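Local coordinates for protein AA9 family lytic polysaccharide monooxygenase D (Myceliophthora thermophila, PDB 5UFV) that oxidatively cleaves the glycosidic bonds of crystalline and amorphous polysaccharides such as cellulose with a copper active site, giving C1-oxidised products, at residues G24-N36 with R47-E59. Residues are numbered along the deposited sequence; the frame is centred on the assembly and turned at random.
Sequences GQDVIQWQWPDYN and RCNGGTGAALYAE
The indole of Trp30 lies against the backbone of Thr52 and Gly53, where two largely loop segments of the AA9 beta-sandwich, 24-36 and 47-59, run side by side next to strand 167-177. Gly53 CA sits 3.4 Å from the centroid of the five-membered ring, 8° off its normal, a CH-pi contact made over the face. Obliquely to the six-membered ring comes Cys48 SG, 3.7 Å from Trp30 CE3 and disulfide-bonded to Cys172; Ala54 CB approaches Trp30 CD1. With CG turned away from its own carbonyl carbon (chi1 -76°), the ring reaches strand 167-177, where NE1 is hydrogen-bonded to Gln174. Replacing this indole with an alanine would probably open a gap against Gly53 and the disulfide, and leave Gln174 OE1 without this donor. Gly51 also packs closely, where a side chain would run into Trp30 CB and Gln31 O.

Farther along, Ile28 CG2 meets Leu56 CB at 3.8 Å, and Leu56 N donates to Val27 O (3.1 Å). Water 1 joins Val27 N to Ala55 N, and water 2 links Gln29 O with Gly53 O. In the other direction, Pro33 CD rests on Asn49 OD1, while Asn49 ND2 bonds to Pro170 O, next to the copper ligand Tyr169. At the outer polar edge Gln31, its chain bent at chi2, curls its amide back over residues 52-53: NE2 makes a weak bond to Thr52 OG1, Gly53 N a weak one to OE1, and Thr52 N gives Gln31 OE1 a nearly straight bond of 2.8 Å, the donor lying 29° out of the carbonyl plane.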
# COMPACT_ATOMS: atom_id res chain seq x y z
N GLY A 24 22.98 4.94 4.69
CA GLY A 24 23.49 5.96 3.76
C GLY A 24 23.66 5.48 2.33
O GLY A 24 24.17 6.20 1.50
N GLN A 25 23.20 4.28 2.02
CA GLN A 25 23.32 3.73 0.68
C GLN A 25 22.10 4.14 -0.16
O GLN A 25 20.98 4.20 0.35
CB GLN A 25 23.48 2.21 0.78
CG GLN A 25 23.05 1.40 -0.44
CD GLN A 25 22.36 0.09 -0.06
OE1 GLN A 25 21.65 0.01 0.95
NE2 GLN A 25 22.56 -0.94 -0.88
N ASP A 26 22.33 4.40 -1.44
CA ASP A 26 21.27 4.71 -2.40
C ASP A 26 20.22 3.59 -2.52
O ASP A 26 20.59 2.43 -2.70
CB ASP A 26 21.86 4.98 -3.78
CG ASP A 26 22.63 6.32 -3.87
OD1 ASP A 26 22.44 7.20 -3.01
OD2 ASP A 26 23.45 6.48 -4.82
N VAL A 27 18.94 3.93 -2.40
CA VAL A 27 17.85 2.96 -2.59
C VAL A 27 16.68 3.52 -3.42
O VAL A 27 16.68 4.67 -3.80
CB VAL A 27 17.35 2.39 -1.23
CG1 VAL A 27 18.45 1.55 -0.53
CG2 VAL A 27 16.86 3.50 -0.31
N ILE A 28 15.70 2.68 -3.74
CA ILE A 28 14.51 3.14 -4.50
C ILE A 28 13.38 3.61 -3.56
O ILE A 28 12.46 4.32 -3.98
CB ILE A 28 13.99 2.06 -5.46
CG1 ILE A 28 13.47 0.84 -4.70
CG2 ILE A 28 15.06 1.62 -6.45
CD1 ILE A 28 12.55 -0.04 -5.53
N GLN A 29 13.49 3.23 -2.29
CA GLN A 29 12.46 3.45 -1.28
C GLN A 29 12.63 4.77 -0.51
O GLN A 29 13.75 5.13 -0.11
CB GLN A 29 12.47 2.28 -0.28
CG GLN A 29 11.20 2.13 0.54
CD GLN A 29 11.27 1.01 1.56
OE1 GLN A 29 12.26 0.87 2.28
NE2 GLN A 29 10.23 0.20 1.64
N TRP A 30 11.51 5.46 -0.29
CA TRP A 30 11.46 6.67 0.52
C TRP A 30 11.64 6.28 1.98
O TRP A 30 11.34 5.18 2.37
CB TRP A 30 10.13 7.38 0.32
CG TRP A 30 10.03 8.12 -0.97
CD1 TRP A 30 10.64 7.81 -2.15
CD2 TRP A 30 9.24 9.27 -1.23
NE1 TRP A 30 10.31 8.73 -3.13
CE2 TRP A 30 9.44 9.63 -2.58
CE3 TRP A 30 8.39 10.05 -0.45
CZ2 TRP A 30 8.84 10.72 -3.15
CZ3 TRP A 30 7.79 11.13 -1.03
CH2 TRP A 30 8.02 11.46 -2.35
N GLN A 31 12.16 7.20 2.77
CA GLN A 31 12.58 6.88 4.13
C GLN A 31 11.36 6.55 4.95
O GLN A 31 10.26 7.00 4.68
CB GLN A 31 13.32 8.05 4.80
CG GLN A 31 14.50 8.64 4.03
CD GLN A 31 14.08 9.70 3.01
OE1 GLN A 31 12.92 9.74 2.56
NE2 GLN A 31 15.01 10.57 2.64
N TRP A 32 11.56 5.74 5.97
CA TRP A 32 10.53 5.45 6.95
C TRP A 32 11.28 5.32 8.27
O TRP A 32 12.47 4.99 8.25
CB TRP A 32 9.74 4.20 6.58
CG TRP A 32 10.56 3.00 6.22
CD1 TRP A 32 11.04 2.71 4.99
CD2 TRP A 32 10.98 1.94 7.09
NE1 TRP A 32 11.74 1.52 5.04
CE2 TRP A 32 11.71 1.03 6.31
CE3 TRP A 32 10.81 1.68 8.45
CZ2 TRP A 32 12.27 -0.13 6.83
CZ3 TRP A 32 11.38 0.50 8.99
CH2 TRP A 32 12.11 -0.39 8.16
N PRO A 33 10.63 5.68 9.39
CA PRO A 33 11.36 5.86 10.65
C PRO A 33 11.52 4.57 11.48
O PRO A 33 12.51 4.41 12.19
CB PRO A 33 10.49 6.88 11.41
CG PRO A 33 9.09 6.59 10.97
CD PRO A 33 9.19 6.03 9.54
N ASP A 34 10.53 3.68 11.39
CA ASP A 34 10.48 2.51 12.26
C ASP A 34 9.18 1.79 11.93
O ASP A 34 8.55 2.08 10.91
CB ASP A 34 10.58 2.91 13.75
CG ASP A 34 9.51 3.96 14.15
OD1 ASP A 34 8.32 3.85 13.68
OD2 ASP A 34 9.88 4.91 14.92
N TYR A 35 8.77 0.86 12.78
CA TYR A 35 7.60 0.04 12.51
C TYR A 35 6.30 0.51 13.17
O TYR A 35 5.31 -0.21 13.14
CB TYR A 35 7.85 -1.39 13.00
CG TYR A 35 8.77 -2.27 12.18
CD1 TYR A 35 9.18 -1.95 10.90
CD2 TYR A 35 9.19 -3.50 12.72
CE1 TYR A 35 10.02 -2.80 10.19
CE2 TYR A 35 9.99 -4.35 12.03
CZ TYR A 35 10.42 -4.01 10.77
OH TYR A 35 11.23 -4.91 10.10
N ASN A 36 6.29 1.69 13.75
CA ASN A 36 5.08 2.19 14.43
C ASN A 36 4.03 2.61 13.44
O ASN A 36 4.33 3.15 12.40
CB ASN A 36 5.37 3.39 15.31
CG ASN A 36 6.29 3.07 16.47
OD1 ASN A 36 6.33 1.95 16.95
ND2 ASN A 36 7.03 4.06 16.92
N ARG A 47 0.99 9.33 3.89
CA ARG A 47 1.40 9.22 2.51
C ARG A 47 2.55 8.25 2.30
O ARG A 47 2.42 7.24 1.62
CB ARG A 47 1.76 10.60 1.94
CG ARG A 47 1.93 10.61 0.42
CD ARG A 47 2.22 11.99 -0.11
NE ARG A 47 1.07 12.83 0.17
CZ ARG A 47 1.04 14.14 0.07
NH1 ARG A 47 2.11 14.83 -0.33
NH2 ARG A 47 -0.06 14.75 0.41
N CYS A 48 3.70 8.58 2.86
CA CYS A 48 4.90 7.78 2.68
C CYS A 48 5.65 7.66 3.99
O CYS A 48 6.88 7.57 4.00
CB CYS A 48 5.79 8.43 1.62
SG CYS A 48 5.13 8.44 -0.08
N ASN A 49 4.90 7.64 5.09
CA ASN A 49 5.48 7.48 6.42
C ASN A 49 6.55 8.53 6.66
O ASN A 49 7.58 8.24 7.28
CB ASN A 49 6.06 6.07 6.59
CG ASN A 49 5.88 5.49 7.98
OD1 ASN A 49 5.71 6.19 8.95
ND2 ASN A 49 5.94 4.20 8.06
N GLY A 50 6.32 9.74 6.14
CA GLY A 50 7.22 10.88 6.38
C GLY A 50 8.47 10.94 5.52
O GLY A 50 9.23 11.88 5.63
N GLY A 51 8.71 9.96 4.66
CA GLY A 51 9.82 10.02 3.69
C GLY A 51 9.69 11.23 2.77
O GLY A 51 8.62 11.85 2.65
N THR A 52 10.79 11.58 2.13
CA THR A 52 10.83 12.75 1.25
C THR A 52 11.32 12.42 -0.13
O THR A 52 11.11 13.21 -1.04
CB THR A 52 11.81 13.81 1.77
OG1 THR A 52 13.04 13.17 2.12
CG2 THR A 52 11.22 14.53 2.99
N GLY A 53 11.98 11.27 -0.28
CA GLY A 53 12.51 10.89 -1.57
C GLY A 53 13.54 9.80 -1.52
O GLY A 53 13.79 9.21 -0.48
N ALA A 54 14.14 9.56 -2.67
CA ALA A 54 15.10 8.49 -2.84
C ALA A 54 15.95 8.72 -4.09
O ALA A 54 15.50 9.38 -5.02
CB ALA A 54 14.38 7.17 -2.93
N ALA A 55 17.15 8.14 -4.13
CA ALA A 55 18.14 8.43 -5.18
C ALA A 55 17.94 7.58 -6.44
O ALA A 55 18.27 8.02 -7.56
CB ALA A 55 19.55 8.22 -4.64
N LEU A 56 17.43 6.37 -6.24
CA LEU A 56 17.29 5.42 -7.33
C LEU A 56 15.84 5.12 -7.70
O LEU A 56 14.93 5.45 -6.96
CB LEU A 56 17.96 4.10 -6.95
CG LEU A 56 19.41 4.21 -6.51
CD1 LEU A 56 19.98 2.82 -6.19
CD2 LEU A 56 20.26 4.94 -7.55
N TYR A 57 15.68 4.45 -8.83
CA TYR A 57 14.40 3.96 -9.34
C TYR A 57 14.59 2.53 -9.88
O TYR A 57 15.69 2.15 -10.27
CB TYR A 57 13.89 4.84 -10.47
CG TYR A 57 14.91 5.03 -11.56
CD1 TYR A 57 15.07 4.08 -12.55
CD2 TYR A 57 15.78 6.15 -11.56
CE1 TYR A 57 16.03 4.23 -13.54
CE2 TYR A 57 16.74 6.30 -12.53
CZ TYR A 57 16.86 5.34 -13.52
OH TYR A 57 17.81 5.46 -14.51
N ALA A 58 13.52 1.75 -9.89
CA ALA A 58 13.52 0.47 -10.58
C ALA A 58 12.87 0.66 -11.96
O ALA A 58 11.89 1.40 -12.09
CB ALA A 58 12.75 -0.55 -9.76
N GLU A 59 13.41 0.01 -12.99
CA GLU A 59 12.77 -0.02 -14.31
C GLU A 59 11.71 -1.08 -14.35
O GLU A 59 11.86 -2.14 -13.73
CB GLU A 59 13.78 -0.26 -15.43
CG GLU A 59 14.90 0.79 -15.46
CD GLU A 59 15.24 1.34 -16.84
OE1 GLU A 59 15.00 0.66 -17.87
OE2 GLU A 59 15.76 2.48 -16.87
O HOH W 1 18.46 6.89 -1.76
O HOH W 2 15.28 7.04 0.61
O HOH W 3 6.03 2.29 10.37